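Local structure of mediator of RNA polymerase II transcription subunit 6 (Schizosaccharomyces pombe, 4H61) at residues Y31-S35 with P36-H40; M46-M49 with Q50-N54; E78-P81 with F82-I86; A116-L119 with L120-M124; Y129-Q132 with K133-K137. The protein serves as a subunit of Mediator, the coactivator complex that conveys information from gene-specific regulators to the basal RNA polymerase II transcription machinery. All blocks are in the same frame, centred on the assembly; numbering follows the deposited sequence.

Contact 1: Y31-S35 with P36-H40; sequences YFSQS and PFYSH
Tyr38 and Phe32 both place CG opposite their own backbone N (chi1 -173° and -175°), which lays the Tyr38 ring back against Ser33 and carries the Phe32 ring out to Phe37. The motif is the end of helix 28-33 running into a type I beta turn from Ser35 to Tyr38, a worked example of a chain fastened to the helical turn it has just left. Tyr38 N closes the beta turn by donating to Ser35 O at 3.1 Å. Ser35 OG links helix and turn by working in both directions. It gives its hydrogen to Phe32 O at 2.7 Å, in the carbonyl plane and on a lone pair, and receives one from Phe37 N at 3.3 Å. Phe32 O also accepts from Ser35 N, giving it two donors from the same residue.

The Tyr38 ring makes a CH-pi contact with Ser33, whose CA stands over the face 3.8 Å from the ring centroid. Ser33 OG also lies over a face of this ring, offset toward the rim, but its hydrogen bond goes to Leu29 O. At its far end, Tyr38 OH bonds to Glu45 of helix 43-53. Replacing Tyr38 by an alanine would probably uncover Ser33 and leave the Glu45 carboxylate without its hydroxyl partner. Phe37 rests on Ile110 and Met112, while Phe32 meets Tyr103 edge-to-face. Between these two phenylalanines the side chains cross at about a right angle, with Phe32 CZ 3.6 Å from Phe37 CB.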
# COMPACT_ATOMS: atom_id res chain seq x y z
N TYR A 31 -1.49 10.25 -4.06
CA TYR A 31 -2.40 10.16 -5.19
C TYR A 31 -3.46 9.11 -4.89
O TYR A 31 -4.67 9.36 -5.00
CB TYR A 31 -1.62 9.75 -6.44
CG TYR A 31 -2.40 9.74 -7.73
CD1 TYR A 31 -3.23 10.79 -8.09
CD2 TYR A 31 -2.28 8.67 -8.62
CE1 TYR A 31 -3.93 10.79 -9.29
CE2 TYR A 31 -2.97 8.66 -9.83
CZ TYR A 31 -3.79 9.71 -10.16
OH TYR A 31 -4.48 9.69 -11.35
N PHE A 32 -2.98 7.93 -4.49
CA PHE A 32 -3.84 6.81 -4.17
C PHE A 32 -4.85 7.20 -3.10
O PHE A 32 -5.98 6.73 -3.12
CB PHE A 32 -2.98 5.62 -3.71
CG PHE A 32 -3.77 4.37 -3.46
CD1 PHE A 32 -4.09 3.52 -4.51
CD2 PHE A 32 -4.18 4.04 -2.17
CE1 PHE A 32 -4.82 2.37 -4.29
CE2 PHE A 32 -4.91 2.88 -1.93
CZ PHE A 32 -5.24 2.04 -2.98
N SER A 33 -4.44 8.08 -2.19
CA SER A 33 -5.31 8.52 -1.08
C SER A 33 -6.56 9.29 -1.50
O SER A 33 -7.54 9.33 -0.76
CB SER A 33 -4.51 9.35 -0.09
OG SER A 33 -3.50 8.56 0.49
N GLN A 34 -6.52 9.92 -2.67
CA GLN A 34 -7.66 10.69 -3.13
C GLN A 34 -8.65 9.79 -3.90
O GLN A 34 -9.68 10.26 -4.39
CB GLN A 34 -7.20 11.86 -3.99
CG GLN A 34 -6.24 12.82 -3.27
CD GLN A 34 -6.91 13.62 -2.15
OE1 GLN A 34 -7.97 14.22 -2.33
NE2 GLN A 34 -6.28 13.63 -0.98
N SER A 35 -8.32 8.51 -3.98
CA SER A 35 -9.10 7.57 -4.79
C SER A 35 -10.04 6.76 -3.91
O SER A 35 -9.81 6.63 -2.70
CB SER A 35 -8.17 6.64 -5.55
OG SER A 35 -7.77 5.55 -4.73
N PRO A 36 -11.11 6.20 -4.51
CA PRO A 36 -12.07 5.37 -3.76
C PRO A 36 -11.52 4.00 -3.34
O PRO A 36 -12.26 3.20 -2.76
CB PRO A 36 -13.23 5.19 -4.74
CG PRO A 36 -12.67 5.48 -6.09
CD PRO A 36 -11.58 6.50 -5.87
N PHE A 37 -10.26 3.73 -3.64
CA PHE A 37 -9.64 2.48 -3.20
C PHE A 37 -9.01 2.67 -1.83
O PHE A 37 -8.79 1.72 -1.07
CB PHE A 37 -8.61 2.01 -4.23
CG PHE A 37 -9.19 1.78 -5.61
CD1 PHE A 37 -10.09 0.74 -5.83
CD2 PHE A 37 -8.85 2.61 -6.67
CE1 PHE A 37 -10.64 0.53 -7.08
CE2 PHE A 37 -9.39 2.40 -7.94
CZ PHE A 37 -10.29 1.37 -8.15
N TYR A 38 -8.75 3.93 -1.51
CA TYR A 38 -8.16 4.28 -0.23
C TYR A 38 -9.14 3.98 0.91
O TYR A 38 -10.34 3.98 0.70
CB TYR A 38 -7.77 5.76 -0.24
CG TYR A 38 -6.99 6.21 0.97
CD1 TYR A 38 -5.76 5.63 1.28
CD2 TYR A 38 -7.47 7.21 1.80
CE1 TYR A 38 -5.04 6.03 2.38
CE2 TYR A 38 -6.75 7.62 2.91
CZ TYR A 38 -5.53 7.03 3.19
OH TYR A 38 -4.81 7.45 4.29
N SER A 39 -8.62 3.70 2.09
CA SER A 39 -9.46 3.44 3.25
C SER A 39 -8.98 4.25 4.43
O SER A 39 -7.83 4.11 4.87
CB SER A 39 -9.41 1.97 3.63
OG SER A 39 -9.77 1.85 4.99
N HIS A 40 -9.86 5.09 4.96
CA HIS A 40 -9.46 5.98 6.04
C HIS A 40 -9.28 5.25 7.38
O HIS A 40 -8.89 5.86 8.36
CB HIS A 40 -10.46 7.13 6.16
CG HIS A 40 -10.41 8.07 4.99
ND1 HIS A 40 -11.06 7.82 3.80
CD2 HIS A 40 -9.78 9.27 4.83
CE1 HIS A 40 -10.85 8.83 2.96
NE2 HIS A 40 -10.07 9.71 3.56

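Contact 2: M46-M49 with Q50-N54; sequences MLKM and QSQFN
Gln52 lies beside Lys48 one helical turn earlier, and the two side chains point the same way. Both belong to the C-terminal half of alpha helix 43-53, where neighbours three and four residues apart illustrate how a helix surface is built from its own side chains. The Gln52 chain can be followed outward. Its CB stands 3.7 Å from Lys48 O, and CG stays close to that same carbonyl. Beyond CG the chain is extended (chi2 -170°), which carries the amide away from the backbone and up to its neighbours. CD lies 3.4 Å from CE of Met49, and OE1 is closer still to that methyl. NE2, the other branch, lies 3.7 Å from Lys48 CG and follows the lysine's aliphatic chain.

Met49 reaches the amide because its chain bends at both chi2 and chi3, turning CE back toward Gln52. These are van der Waals contacts between a flat amide and flexible aliphatic chains, resting on a regular backbone ladder. Gln52 N donates to Lys48 O at 3.1 Å, and Phe53 N to Met49 O at 2.9 Å. Gln50 N and Ser51 N make the matching bonds to Met46 O and Leu47 O.

Another side of the helix faces the rest of the chain. Leu47 packs on Leu61 and Leu65 of helix 61-66, and Ser51 OG hydrogen-bonds to Leu56 O in the following loop. On the exposed surface Met46, bent at chi2, brings its methyl CE to 3.6 Å from Gln50 CG.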
# COMPACT_ATOMS: atom_id res chain seq x y z
N MET A 46 -3.80 7.34 9.74
CA MET A 46 -3.55 7.72 11.12
C MET A 46 -2.24 8.48 11.17
O MET A 46 -2.14 9.53 11.81
CB MET A 46 -3.50 6.48 12.02
CG MET A 46 -3.24 6.79 13.49
SD MET A 46 -1.48 6.93 13.93
CE MET A 46 -1.63 7.34 15.67
N LEU A 47 -1.24 7.95 10.47
CA LEU A 47 0.06 8.58 10.36
C LEU A 47 -0.01 9.94 9.67
O LEU A 47 0.66 10.87 10.10
CB LEU A 47 1.04 7.67 9.64
CG LEU A 47 1.61 6.52 10.48
CD1 LEU A 47 2.38 5.50 9.64
CD2 LEU A 47 2.50 7.07 11.57
N LYS A 48 -0.82 10.05 8.61
CA LYS A 48 -0.90 11.31 7.88
C LYS A 48 -1.33 12.42 8.83
O LYS A 48 -0.82 13.54 8.76
CB LYS A 48 -1.88 11.24 6.70
CG LYS A 48 -1.98 12.55 5.88
CD LYS A 48 -3.07 12.53 4.80
CE LYS A 48 -4.44 12.95 5.37
NZ LYS A 48 -5.60 12.73 4.43
N MET A 49 -2.23 12.08 9.74
CA MET A 49 -2.82 13.08 10.62
C MET A 49 -1.96 13.42 11.83
O MET A 49 -1.97 14.56 12.28
CB MET A 49 -4.23 12.67 11.02
CG MET A 49 -5.15 12.51 9.83
SD MET A 49 -5.93 14.05 9.30
CE MET A 49 -4.66 14.83 8.32
N GLN A 50 -1.23 12.44 12.37
CA GLN A 50 -0.30 12.75 13.44
C GLN A 50 0.74 13.72 12.90
O GLN A 50 1.14 14.67 13.58
CB GLN A 50 0.37 11.49 13.99
CG GLN A 50 -0.52 10.65 14.90
CD GLN A 50 -0.90 11.34 16.20
OE1 GLN A 50 -0.08 12.03 16.81
NE2 GLN A 50 -2.15 11.16 16.62
N SER A 51 1.13 13.50 11.65
CA SER A 51 2.16 14.30 11.01
C SER A 51 1.71 15.75 10.80
O SER A 51 2.44 16.69 11.13
CB SER A 51 2.56 13.68 9.68
OG SER A 51 3.63 14.41 9.09
N GLN A 52 0.51 15.91 10.26
CA GLN A 52 -0.03 17.24 10.01
C GLN A 52 -0.33 17.99 11.30
O GLN A 52 0.01 19.17 11.45
CB GLN A 52 -1.29 17.14 9.16
CG GLN A 52 -1.05 16.61 7.77
CD GLN A 52 -2.27 16.74 6.89
OE1 GLN A 52 -3.27 17.33 7.29
NE2 GLN A 52 -2.20 16.19 5.69
N PHE A 53 -0.97 17.30 12.24
CA PHE A 53 -1.41 17.92 13.48
C PHE A 53 -0.26 18.35 14.37
O PHE A 53 -0.34 19.39 15.03
CB PHE A 53 -2.33 16.98 14.25
CG PHE A 53 -2.77 17.51 15.59
CD1 PHE A 53 -3.67 18.57 15.67
CD2 PHE A 53 -2.28 16.97 16.76
CE1 PHE A 53 -4.09 19.06 16.90
CE2 PHE A 53 -2.69 17.46 18.00
CZ PHE A 53 -3.60 18.51 18.06
N ASN A 54 0.80 17.54 14.40
CA ASN A 54 1.96 17.83 15.25
C ASN A 54 3.03 18.59 14.49
O ASN A 54 4.07 18.93 15.05
CB ASN A 54 2.55 16.55 15.84
CG ASN A 54 1.58 15.81 16.76
OD1 ASN A 54 1.31 14.62 16.56
ND2 ASN A 54 1.05 16.50 17.76

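Contact 3: E78-P81 with F82-I86; sequences ERPP and FLWVI
Arg79 and Leu83 form an antiparallel hydrogen-bonded pair at the end of a beta hairpin, where the touching parts, 78-81 and 82-84, run 153° apart. Arg79 N donates to Leu83 O at 2.9 Å. In return Arg79 O accepts two hydrogens, from Leu83 N at 3.2 Å and from Phe82 N at 3.1 Å. Two residues thus face one, the definition of a classic beta bulge, and the two donors use the oxygen differently: Phe82 N comes in the carbonyl plane onto a lone pair, whereas Leu83 N stands well above that plane. The peptide bond before Pro81 is cis, which probably helps the chain reverse. Next along the strands, Glu78 and Trp84 make a non-hydrogen-bonded pair.

The side chains divide between two faces. On one, Leu83 runs alongside Arg79, and its CD1 lies 3.7 Å from Arg79 CB. On the other, the Trp84 indole extends along the loop: its CD1 meets Glu78 CG at 4.0 Å, and CZ2 meets Pro80 CB at 3.9 Å, with the proline and indole crossing at about a right angle. The benzo end of the indole continues to the carbonyl of Pro81. One aromatic side chain therefore touches Glu78, Pro80 and Pro81 in turn.

Strands 70-79 and 83-91 are the first two of the four-stranded antiparallel sheet, and Trp84 is bonded through its backbone to Val105 of the third strand, 97-106. Its indole NE1 hydrogen-bonds to Thr25 OG1, while the ring packs on Leu23 and on Val28 at the start of helix 28-33.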
# COMPACT_ATOMS: atom_id res chain seq x y z
N GLU A 78 8.09 -0.63 -8.30
CA GLU A 78 8.35 0.70 -8.83
C GLU A 78 8.93 0.65 -10.23
O GLU A 78 9.99 0.07 -10.44
CB GLU A 78 9.31 1.47 -7.92
CG GLU A 78 8.86 1.55 -6.48
CD GLU A 78 9.90 2.17 -5.58
OE1 GLU A 78 10.85 2.80 -6.11
OE2 GLU A 78 9.77 2.03 -4.34
N ARG A 79 8.22 1.24 -11.18
CA ARG A 79 8.75 1.42 -12.53
C ARG A 79 8.44 2.82 -13.05
O ARG A 79 7.66 2.98 -13.99
CB ARG A 79 8.18 0.38 -13.49
CG ARG A 79 8.65 -1.04 -13.21
CD ARG A 79 10.14 -1.23 -13.50
NE ARG A 79 10.49 -2.64 -13.68
CZ ARG A 79 11.09 -3.39 -12.76
NH1 ARG A 79 11.43 -2.87 -11.59
NH2 ARG A 79 11.36 -4.67 -13.02
N PRO A 80 9.06 3.85 -12.42
CA PRO A 80 8.84 5.22 -12.87
C PRO A 80 9.22 5.36 -14.34
O PRO A 80 10.16 4.71 -14.78
CB PRO A 80 9.82 6.03 -12.00
CG PRO A 80 10.06 5.19 -10.81
CD PRO A 80 10.02 3.77 -11.31
N PRO A 81 8.50 6.21 -15.08
CA PRO A 81 7.39 7.01 -14.54
C PRO A 81 6.01 6.48 -14.96
O PRO A 81 5.04 7.23 -14.89
CB PRO A 81 7.63 8.37 -15.17
CG PRO A 81 8.20 8.03 -16.53
CD PRO A 81 8.92 6.71 -16.40
N PHE A 82 5.94 5.22 -15.38
CA PHE A 82 4.68 4.67 -15.88
C PHE A 82 3.86 3.88 -14.85
O PHE A 82 2.65 4.09 -14.74
CB PHE A 82 4.91 3.83 -17.14
CG PHE A 82 5.09 4.65 -18.39
CD1 PHE A 82 4.99 6.03 -18.35
CD2 PHE A 82 5.35 4.04 -19.61
CE1 PHE A 82 5.16 6.79 -19.50
CE2 PHE A 82 5.52 4.79 -20.76
CZ PHE A 82 5.42 6.17 -20.70
N LEU A 83 4.49 2.99 -14.09
CA LEU A 83 3.71 2.25 -13.12
C LEU A 83 4.29 2.14 -11.71
O LEU A 83 5.50 2.21 -11.49
CB LEU A 83 3.27 0.87 -13.64
CG LEU A 83 4.16 -0.36 -13.85
CD1 LEU A 83 4.85 -0.83 -12.59
CD2 LEU A 83 3.29 -1.48 -14.37
N TRP A 84 3.37 1.98 -10.76
CA TRP A 84 3.70 1.59 -9.40
C TRP A 84 2.62 0.61 -9.00
O TRP A 84 1.49 0.70 -9.48
CB TRP A 84 3.67 2.79 -8.47
CG TRP A 84 4.77 3.76 -8.72
CD1 TRP A 84 5.98 3.82 -8.08
CD2 TRP A 84 4.78 4.82 -9.68
NE1 TRP A 84 6.73 4.85 -8.58
CE2 TRP A 84 6.02 5.48 -9.56
CE3 TRP A 84 3.85 5.28 -10.62
CZ2 TRP A 84 6.36 6.58 -10.36
CZ3 TRP A 84 4.19 6.36 -11.41
CH2 TRP A 84 5.43 7.00 -11.27
N VAL A 85 2.97 -0.35 -8.15
CA VAL A 85 2.01 -1.33 -7.67
C VAL A 85 1.87 -1.23 -6.16
O VAL A 85 2.86 -1.25 -5.42
CB VAL A 85 2.41 -2.75 -8.06
CG1 VAL A 85 1.44 -3.76 -7.44
CG2 VAL A 85 2.46 -2.89 -9.57
N ILE A 86 0.62 -1.14 -5.71
CA ILE A 86 0.31 -0.90 -4.30
C ILE A 86 -0.43 -2.08 -3.72
O ILE A 86 -1.28 -2.67 -4.39
CB ILE A 86 -0.55 0.37 -4.15
CG1 ILE A 86 0.23 1.59 -4.64
CG2 ILE A 86 -1.00 0.56 -2.71
CD1 ILE A 86 -0.58 2.84 -4.67

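Contact 4: A116-L119 with L120-M124; sequences AYTL and LATRM
Leu119 O is gripped by two donors from the next turn of the helix: Arg123 N at 3.0 Å, and, more weakly, the hydroxyl Thr122 OG1 at 3.3 Å. The first is the ordinary alpha-helical bond to the residue four places on. The second is a side chain turned back to a carbonyl three places earlier, a familiar way for a threonine hydroxyl to turn back on its own helix. Its torsion makes this possible, because a chi1 of 85° tucks OG1 over the backbone, facing back to the previous turn.

That same rotation sends CG2 of Thr122 toward the preceding turn, where it lies 4.2 Å from Thr118 CG2. Beside the methyls, Thr122 N donates to Thr118 O at 2.9 Å. Ala121 N and Leu120 N continue the ladder to Tyr117 O and Ala116 O. Along another stripe of the helix, Arg123 CG passes 3.5 Å from Leu119 O, adding carbon contacts around the doubly held oxygen.

With an alanine at Thr122, Leu119 O would probably lose its weak second donor, and a gap would be likely to open beside the Thr118 methyl. Thr118 and Thr122 belong to the side of helix 115-135 that meets strand 97-106, touching Val102 and Pro99 respectively, and Tyr117 meets Phe104 edge-to-face. The chemistry implies a division of labour: each threonine turns a methyl to its fellow, while the hydroxyl of Thr122 leans weakly on the helix's own backbone.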
# COMPACT_ATOMS: atom_id res chain seq x y z
N ALA A 116 -5.22 -12.91 -8.80
CA ALA A 116 -4.05 -13.77 -8.85
C ALA A 116 -2.81 -13.10 -8.26
O ALA A 116 -1.97 -13.77 -7.65
CB ALA A 116 -3.77 -14.20 -10.28
N TYR A 117 -2.70 -11.79 -8.44
CA TYR A 117 -1.57 -11.06 -7.89
C TYR A 117 -1.56 -11.10 -6.36
O TYR A 117 -0.50 -11.31 -5.75
CB TYR A 117 -1.52 -9.62 -8.42
CG TYR A 117 -1.13 -9.57 -9.87
CD1 TYR A 117 -2.08 -9.70 -10.88
CD2 TYR A 117 0.21 -9.44 -10.24
CE1 TYR A 117 -1.72 -9.68 -12.21
CE2 TYR A 117 0.58 -9.42 -11.57
CZ TYR A 117 -0.38 -9.54 -12.55
OH TYR A 117 -0.01 -9.52 -13.87
N THR A 118 -2.73 -10.92 -5.75
CA THR A 118 -2.85 -11.08 -4.31
C THR A 118 -2.46 -12.51 -3.91
O THR A 118 -1.70 -12.71 -2.96
CB THR A 118 -4.27 -10.74 -3.81
OG1 THR A 118 -4.59 -9.38 -4.14
CG2 THR A 118 -4.36 -10.91 -2.30
N LEU A 119 -2.95 -13.49 -4.67
CA LEU A 119 -2.61 -14.90 -4.42
C LEU A 119 -1.11 -15.13 -4.44
O LEU A 119 -0.56 -15.81 -3.58
CB LEU A 119 -3.31 -15.82 -5.43
CG LEU A 119 -4.81 -15.98 -5.20
CD1 LEU A 119 -5.44 -16.92 -6.23
CD2 LEU A 119 -5.10 -16.48 -3.78
N LEU A 120 -0.44 -14.54 -5.42
CA LEU A 120 1.01 -14.67 -5.54
C LEU A 120 1.70 -14.06 -4.34
O LEU A 120 2.64 -14.65 -3.78
CB LEU A 120 1.50 -14.02 -6.83
CG LEU A 120 1.13 -14.86 -8.06
CD1 LEU A 120 1.63 -14.22 -9.36
CD2 LEU A 120 1.64 -16.29 -7.90
N ALA A 121 1.23 -12.87 -3.96
CA ALA A 121 1.74 -12.16 -2.80
C ALA A 121 1.68 -13.03 -1.54
O ALA A 121 2.71 -13.26 -0.90
CB ALA A 121 0.99 -10.88 -2.59
N THR A 122 0.49 -13.52 -1.20
CA THR A 122 0.34 -14.33 0.01
C THR A 122 1.17 -15.61 -0.07
O THR A 122 1.70 -16.07 0.94
CB THR A 122 -1.13 -14.68 0.33
OG1 THR A 122 -1.51 -15.86 -0.39
CG2 THR A 122 -2.08 -13.53 0.00
N ARG A 123 1.29 -16.18 -1.26
CA ARG A 123 2.10 -17.38 -1.42
C ARG A 123 3.58 -17.08 -1.15
O ARG A 123 4.31 -17.90 -0.58
CB ARG A 123 1.91 -18.00 -2.79
CG ARG A 123 0.73 -18.93 -2.85
CD ARG A 123 0.71 -19.75 -4.12
NE ARG A 123 -0.39 -20.71 -4.13
CZ ARG A 123 -1.24 -20.87 -5.14
NH1 ARG A 123 -1.11 -20.13 -6.24
NH2 ARG A 123 -2.22 -21.76 -5.06
N MET A 124 4.01 -15.89 -1.57
CA MET A 124 5.36 -15.45 -1.30
C MET A 124 5.55 -15.30 0.21
O MET A 124 6.53 -15.78 0.78
CB MET A 124 5.63 -14.12 -2.00
CG MET A 124 7.07 -13.66 -1.91
SD MET A 124 7.25 -11.95 -2.45
CE MET A 124 6.47 -11.11 -1.08

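Contact 5: Y129-Q132 with K133-K137; sequences YCFQ and KALTK
Leu135 and Phe131, one helical turn apart, supply the aromatic contact near the C-terminal end of helix 115-135. The methyl CD1 of Leu135 comes over one face of the Phe131 ring in a CH-pi contact, 4.1 Å from the centroid and offset toward the rim on the side of CE1. With CG opposite the backbone N (chi1 -173°), the Phe131 ring stands out from the helix where the Leu135 methyl can reach one of its faces.

Among the backbone bonds, one is regular: Lys133 N to Tyr129 O at 3.0 Å. Those that follow are weak and shared. Ala134 N lies 3.1 Å from Cys130 O and 3.0 Å from Phe131 O, while Leu135 N divides itself in the same manner between Phe131 O and Gln132 O. Bonds spanning four residues thus mix with bonds spanning three.

The side-chain hydroxyl adds a firmer bond, with Thr136 OG1 donating to Lys133 O at 2.8 Å. Charge enters through Lys133. Its chain is extended until a bend at chi4 (79°) turns NZ back to within 3.8 Å of Tyr129 CB, and the ammonium forms a salt bridge with Glu96.

The contact illustrates how a surface helix can draw on several modest interactions. Where the backbone bonds become weak and shared, the side chains add a methyl over a ring, a hydroxyl on a carbonyl and an ion pair to Glu96.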
# COMPACT_ATOMS: atom_id res chain seq x y z
N TYR A 129 7.16 -16.86 5.78
CA TYR A 129 6.78 -17.07 7.17
C TYR A 129 7.01 -18.50 7.64
O TYR A 129 7.35 -18.73 8.81
CB TYR A 129 5.33 -16.62 7.42
CG TYR A 129 5.11 -15.14 7.16
CD1 TYR A 129 6.18 -14.25 7.15
CD2 TYR A 129 3.83 -14.62 6.91
CE1 TYR A 129 6.00 -12.90 6.91
CE2 TYR A 129 3.64 -13.26 6.66
CZ TYR A 129 4.74 -12.41 6.66
OH TYR A 129 4.58 -11.06 6.43
N CYS A 130 6.84 -19.48 6.74
CA CYS A 130 7.01 -20.88 7.12
C CYS A 130 8.47 -21.12 7.45
O CYS A 130 8.80 -21.80 8.43
CB CYS A 130 6.55 -21.83 6.01
SG CYS A 130 4.76 -21.99 5.84
N PHE A 131 9.33 -20.53 6.64
CA PHE A 131 10.77 -20.56 6.83
C PHE A 131 11.20 -19.96 8.17
O PHE A 131 11.93 -20.59 8.94
CB PHE A 131 11.44 -19.79 5.70
CG PHE A 131 12.93 -19.88 5.70
CD1 PHE A 131 13.70 -18.73 5.78
CD2 PHE A 131 13.56 -21.11 5.63
CE1 PHE A 131 15.08 -18.81 5.78
CE2 PHE A 131 14.93 -21.19 5.63
CZ PHE A 131 15.69 -20.04 5.70
N GLN A 132 10.72 -18.75 8.46
CA GLN A 132 11.07 -18.07 9.70
C GLN A 132 10.58 -18.79 10.96
O GLN A 132 11.27 -18.81 11.98
CB GLN A 132 10.59 -16.62 9.68
CG GLN A 132 11.44 -15.72 8.80
CD GLN A 132 10.69 -14.50 8.29
OE1 GLN A 132 9.55 -14.23 8.69
NE2 GLN A 132 11.33 -13.76 7.39
N LYS A 133 9.39 -19.39 10.90
CA LYS A 133 8.88 -20.14 12.04
C LYS A 133 9.73 -21.39 12.24
O LYS A 133 9.86 -21.90 13.36
CB LYS A 133 7.40 -20.52 11.85
CG LYS A 133 6.41 -19.36 11.90
CD LYS A 133 4.97 -19.88 11.77
CE LYS A 133 3.93 -18.76 11.83
NZ LYS A 133 3.78 -17.99 10.56
N ALA A 134 10.30 -21.88 11.14
CA ALA A 134 11.11 -23.08 11.17
C ALA A 134 12.46 -22.83 11.83
O ALA A 134 13.09 -23.75 12.35
CB ALA A 134 11.30 -23.63 9.76
N LEU A 135 12.90 -21.57 11.81
CA LEU A 135 14.20 -21.21 12.37
C LEU A 135 14.15 -20.93 13.87
O LEU A 135 15.18 -20.97 14.55
CB LEU A 135 14.76 -20.00 11.64
CG LEU A 135 15.08 -20.27 10.17
CD1 LEU A 135 15.64 -19.02 9.48
CD2 LEU A 135 16.05 -21.45 10.05
N THR A 136 12.97 -20.66 14.39
CA THR A 136 12.84 -20.30 15.79
C THR A 136 13.09 -21.50 16.69
O THR A 136 13.41 -21.35 17.86
CB THR A 136 11.46 -19.68 16.09
OG1 THR A 136 10.43 -20.64 15.81
CG2 THR A 136 11.22 -18.44 15.24
N LYS A 137 12.96 -22.70 16.12
CA LYS A 137 13.00 -23.92 16.92
C LYS A 137 14.39 -24.49 17.18
O LYS A 137 14.59 -25.21 18.16
CB LYS A 137 12.11 -25.00 16.29
CG LYS A 137 12.56 -25.48 14.92
CD LYS A 137 11.76 -26.69 14.46
CE LYS A 137 10.26 -26.43 14.54
NZ LYS A 137 9.47 -27.64 14.22

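In the fold
From the N terminus, contact 1 comes first, fastening the loop after helix 28-33 back onto that helix. Contact 2 follows in helix 43-53, its centre about 16 Å from that of contact 1. Contact 3 closes the hairpin between strands 70-79 and 83-91. Contacts 1 and 3 are the only pair that touch: Ile86 CD1 packs 3.6 Å from Phe32 CD1, joining helix 28-33 to the sheet. Contacts 4 and 5 lie in series on helix 115-135, with centres about 20 Å apart, contact 4 against strand 97-106 and contact 5 farther out. All five are local and succeed one another along the chain; none nests within or crosses another.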